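Local coordinates for alpha-L-rhamnosidase (Streptomyces avermitilis, PDB 3W5M), which hydrolyses terminal non-reducing alpha-L-rhamnose residues from alpha-L-rhamnosides, including citrus flavonoids and gum arabic, at residues R791-F796 against M821-D826. Residues are numbered along the deposited sequence; the frame is centred on the assembly and turned at random.
Sequences RIRKAF and MNLVPD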
ATOM      1  N   ARG A 791       6.165 -18.445  32.452  1.00 31.07           N
ATOM      2  CA  ARG A 791       5.769 -17.548  33.548  1.00 31.98           C
ATOM      3  C   ARG A 791       4.557 -16.686  33.225  1.00 31.21           C
ATOM      4  O   ARG A 791       3.697 -16.486  34.082  1.00 27.87           O
ATOM      5  CB  ARG A 791       6.939 -16.723  34.041  1.00 32.65           C
ATOM      6  CG  ARG A 791       7.963 -17.570  34.764  1.00 39.37           C
ATOM      7  CD  ARG A 791       9.046 -16.722  35.389  1.00 41.25           C
ATOM      8  NE  ARG A 791       9.957 -16.188  34.389  1.00 47.49           N
ATOM      9  CZ  ARG A 791      10.015 -14.909  34.030  1.00 49.85           C
ATOM     10  NH1 ARG A 791       9.199 -14.014  34.578  1.00 51.04           N
ATOM     11  NH2 ARG A 791      10.889 -14.524  33.114  1.00 49.20           N
ATOM     12  N   ILE A 792       4.452 -16.217  31.977  1.00 27.85           N
ATOM     13  CA  ILE A 792       3.274 -15.475  31.560  1.00 26.25           C
ATOM     14  C   ILE A 792       2.040 -16.341  31.473  1.00 27.22           C
ATOM     15  O   ILE A 792       0.953 -15.911  31.887  1.00 27.30           O
ATOM     16  CB  ILE A 792       3.457 -14.775  30.200  1.00 24.03           C
ATOM     17  CG1 ILE A 792       4.677 -13.867  30.239  1.00 25.51           C
ATOM     18  CG2 ILE A 792       2.224 -13.907  29.909  1.00 22.35           C
ATOM     19  CD1 ILE A 792       5.099 -13.387  28.851  1.00 26.75           C
ATOM     20  N   ARG A 793       2.185 -17.541  30.903  1.00 26.44           N
ATOM     21  CA  ARG A 793       1.060 -18.459  30.822  1.00 28.46           C
ATOM     22  C   ARG A 793       0.506 -18.757  32.226  1.00 29.82           C
ATOM     23  O   ARG A 793      -0.700 -18.856  32.385  1.00 31.40           O
ATOM     24  CB  ARG A 793       1.423 -19.763  30.113  1.00 28.51           C
ATOM     25  CG  ARG A 793       0.271 -20.744  30.038  1.00 31.05           C
ATOM     26  CD  ARG A 793       0.441 -21.811  28.986  1.00 35.80           C
ATOM     27  NE  ARG A 793       1.727 -22.484  29.077  1.00 42.46           N
ATOM     28  CZ  ARG A 793       2.216 -23.286  28.133  1.00 47.77           C
ATOM     29  NH1 ARG A 793       1.519 -23.519  27.004  1.00 45.12           N
ATOM     30  NH2 ARG A 793       3.407 -23.853  28.315  1.00 46.08           N
ATOM     31  N   LYS A 794       1.385 -18.908  33.208  1.00 30.01           N
ATOM     32  CA  LYS A 794       0.923 -19.215  34.575  1.00 34.97           C
ATOM     33  C   LYS A 794       0.177 -18.026  35.184  1.00 34.83           C
ATOM     34  O   LYS A 794      -0.913 -18.183  35.731  1.00 35.42           O
ATOM     35  CB  LYS A 794       2.051 -19.627  35.507  1.00 36.40           C
ATOM     36  CG  LYS A 794       1.506 -20.479  36.641  1.00 44.60           C
ATOM     37  CD  LYS A 794       2.143 -20.201  37.990  1.00 51.90           C
ATOM     38  CE  LYS A 794       1.475 -21.070  39.059  1.00 56.62           C
ATOM     39  NZ  LYS A 794       2.138 -20.977  40.393  1.00 61.21           N
ATOM     40  N   ALA A 795       0.772 -16.842  35.064  1.00 32.76           N
ATOM     41  CA  ALA A 795       0.137 -15.609  35.502  1.00 31.09           C
ATOM     42  C   ALA A 795      -1.178 -15.417  34.751  1.00 31.94           C
ATOM     43  O   ALA A 795      -2.204 -15.080  35.366  1.00 32.23           O
ATOM     44  CB  ALA A 795       1.079 -14.422  35.328  1.00 31.30           C
ATOM     45  N   PHE A 796      -1.185 -15.693  33.444  1.00 27.88           N
ATOM     46  CA  PHE A 796      -2.409 -15.588  32.673  1.00 28.34           C
ATOM     47  C   PHE A 796      -3.526 -16.510  33.177  1.00 29.76           C
ATOM     48  O   PHE A 796      -4.688 -16.080  33.300  1.00 29.31           O
ATOM     49  CB  PHE A 796      -2.158 -15.870  31.181  1.00 28.24           C
ATOM     50  CG  PHE A 796      -3.361 -15.666  30.325  1.00 28.87           C
ATOM     51  CD1 PHE A 796      -4.335 -16.651  30.225  1.00 28.39           C
ATOM     52  CD2 PHE A 796      -3.528 -14.465  29.605  1.00 28.17           C
ATOM     53  CE1 PHE A 796      -5.461 -16.457  29.447  1.00 29.88           C
ATOM     54  CE2 PHE A 796      -4.650 -14.274  28.827  1.00 28.55           C
ATOM     55  CZ  PHE A 796      -5.612 -15.264  28.740  1.00 29.60           C
ATOM     56  N   MET A 821      -3.557 -19.732  21.364  1.00 24.80           N
ATOM     57  CA  MET A 821      -2.234 -19.397  21.874  1.00 24.91           C
ATOM     58  C   MET A 821      -1.771 -20.363  22.966  1.00 25.23           C
ATOM     59  O   MET A 821      -0.737 -20.145  23.590  1.00 25.63           O
ATOM     60  CB  MET A 821      -2.185 -17.952  22.377  1.00 27.71           C
ATOM     61  CG  MET A 821      -2.465 -16.923  21.274  1.00 27.87           C
ATOM     62  SD  MET A 821      -2.649 -15.255  21.899  1.00 30.24           S
ATOM     63  CE  MET A 821      -2.747 -14.352  20.331  1.00 27.08           C
ATOM     64  N   ASN A 822      -2.549 -21.422  23.159  1.00 26.49           N
ATOM     65  CA  ASN A 822      -2.238 -22.506  24.106  1.00 27.20           C
ATOM     66  C   ASN A 822      -2.127 -21.985  25.521  1.00 27.68           C
ATOM     67  O   ASN A 822      -1.196 -22.333  26.265  1.00 26.79           O
ATOM     68  CB  ASN A 822      -0.994 -23.292  23.640  1.00 29.37           C
ATOM     69  CG  ASN A 822      -1.178 -23.869  22.243  1.00 33.71           C
ATOM     70  OD1 ASN A 822      -2.185 -24.509  21.967  1.00 37.63           O
ATOM     71  ND2 ASN A 822      -0.224 -23.610  21.344  1.00 34.26           N
ATOM     72  N   LEU A 823      -3.107 -21.145  25.890  1.00 24.71           N
ATOM     73  CA  LEU A 823      -3.123 -20.509  27.189  1.00 25.05           C
ATOM     74  C   LEU A 823      -4.048 -21.219  28.191  1.00 27.22           C
ATOM     75  O   LEU A 823      -3.795 -21.130  29.376  1.00 30.30           O
ATOM     76  CB  LEU A 823      -3.439 -19.020  27.087  1.00 24.22           C
ATOM     77  CG  LEU A 823      -2.390 -18.245  26.250  1.00 23.94           C
ATOM     78  CD1 LEU A 823      -2.836 -16.819  25.996  1.00 24.67           C
ATOM     79  CD2 LEU A 823      -1.004 -18.237  26.879  1.00 25.16           C
ATOM     80  N   VAL A 824      -5.066 -21.932  27.707  1.00 27.93           N
ATOM     81  CA  VAL A 824      -5.977 -22.691  28.580  1.00 28.99           C
ATOM     82  C   VAL A 824      -5.195 -23.896  29.132  1.00 28.51           C
ATOM     83  O   VAL A 824      -4.562 -24.606  28.368  1.00 28.29           O
ATOM     84  CB  VAL A 824      -7.194 -23.239  27.793  1.00 29.22           C
ATOM     85  CG1 VAL A 824      -8.177 -23.924  28.724  1.00 31.04           C
ATOM     86  CG2 VAL A 824      -7.918 -22.140  27.031  1.00 32.28           C
ATOM     87  N   PRO A 825      -5.255 -24.154  30.454  1.00 30.00           N
ATOM     88  CA  PRO A 825      -4.668 -25.437  30.894  1.00 30.15           C
ATOM     89  C   PRO A 825      -5.252 -26.613  30.089  1.00 27.46           C
ATOM     90  O   PRO A 825      -6.444 -26.601  29.757  1.00 29.89           O
ATOM     91  CB  PRO A 825      -5.059 -25.529  32.374  1.00 31.41           C
ATOM     92  CG  PRO A 825      -5.455 -24.139  32.778  1.00 31.26           C
ATOM     93  CD  PRO A 825      -5.961 -23.448  31.537  1.00 29.70           C
ATOM     94  N   ASP A 826      -4.433 -27.618  29.770  1.00 26.78           N
ATOM     95  CA  ASP A 826      -4.881 -28.695  28.885  1.00 27.74           C
ATOM     96  C   ASP A 826      -6.096 -29.429  29.393  1.00 27.10           C
ATOM     97  O   ASP A 826      -6.923 -29.845  28.607  1.00 26.01           O
ATOM     98  CB  ASP A 826      -3.761 -29.669  28.569  1.00 32.48           C
ATOM     99  CG  ASP A 826      -2.777 -29.076  27.598  1.00 36.24           C
ATOM    100  OD1 ASP A 826      -1.879 -28.366  28.077  1.00 34.54           O
ATOM    101  OD2 ASP A 826      -2.949 -29.263  26.359  1.00 37.85           O
TER
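One face of the Phe796 ring carries Leu823, whose CD1 lies 4.1 Å from the ring centroid and only 7° off the ring normal, a CH-pi contact; leucine's branched end suits the place because one methyl can sit over the middle of the ring while CB reaches its rim, 4.0 Å from CE1 of Phe796. The two side chains cross at about a right angle, and Tyr800 packs edge-to-face with the same phenylalanine. The second flat group, the guanidinium of Arg793, meets Asn822 at its edge: NH1 donates to the backbone O of Asn822 over 3.1 Å, nearly straight at 170° and within the planes of both guanidinium and carbonyl. With CG anti to the backbone N (chi1 179°) and a bend at chi3, the long arginine chain leaves the helix and curls to this carbonyl, its CD passing 3.2 Å from Asn822 O. An alanine at Arg793 is likely to leave that carbonyl without this donor and uncover the backbone of Asn822 and Leu823. The neighbouring carbonyl, Leu823 O, accepts from Gln797, one turn further along the arginine's helix. Asn822, a residue type that tolerates positive phi well, is C-prime of the Schellman motif ending helix 812-820; the contact thus packs helix 783-800 against a helix-terminating turn between helices of the (alpha/alpha)6-barrel, away from the sugar-binding sites.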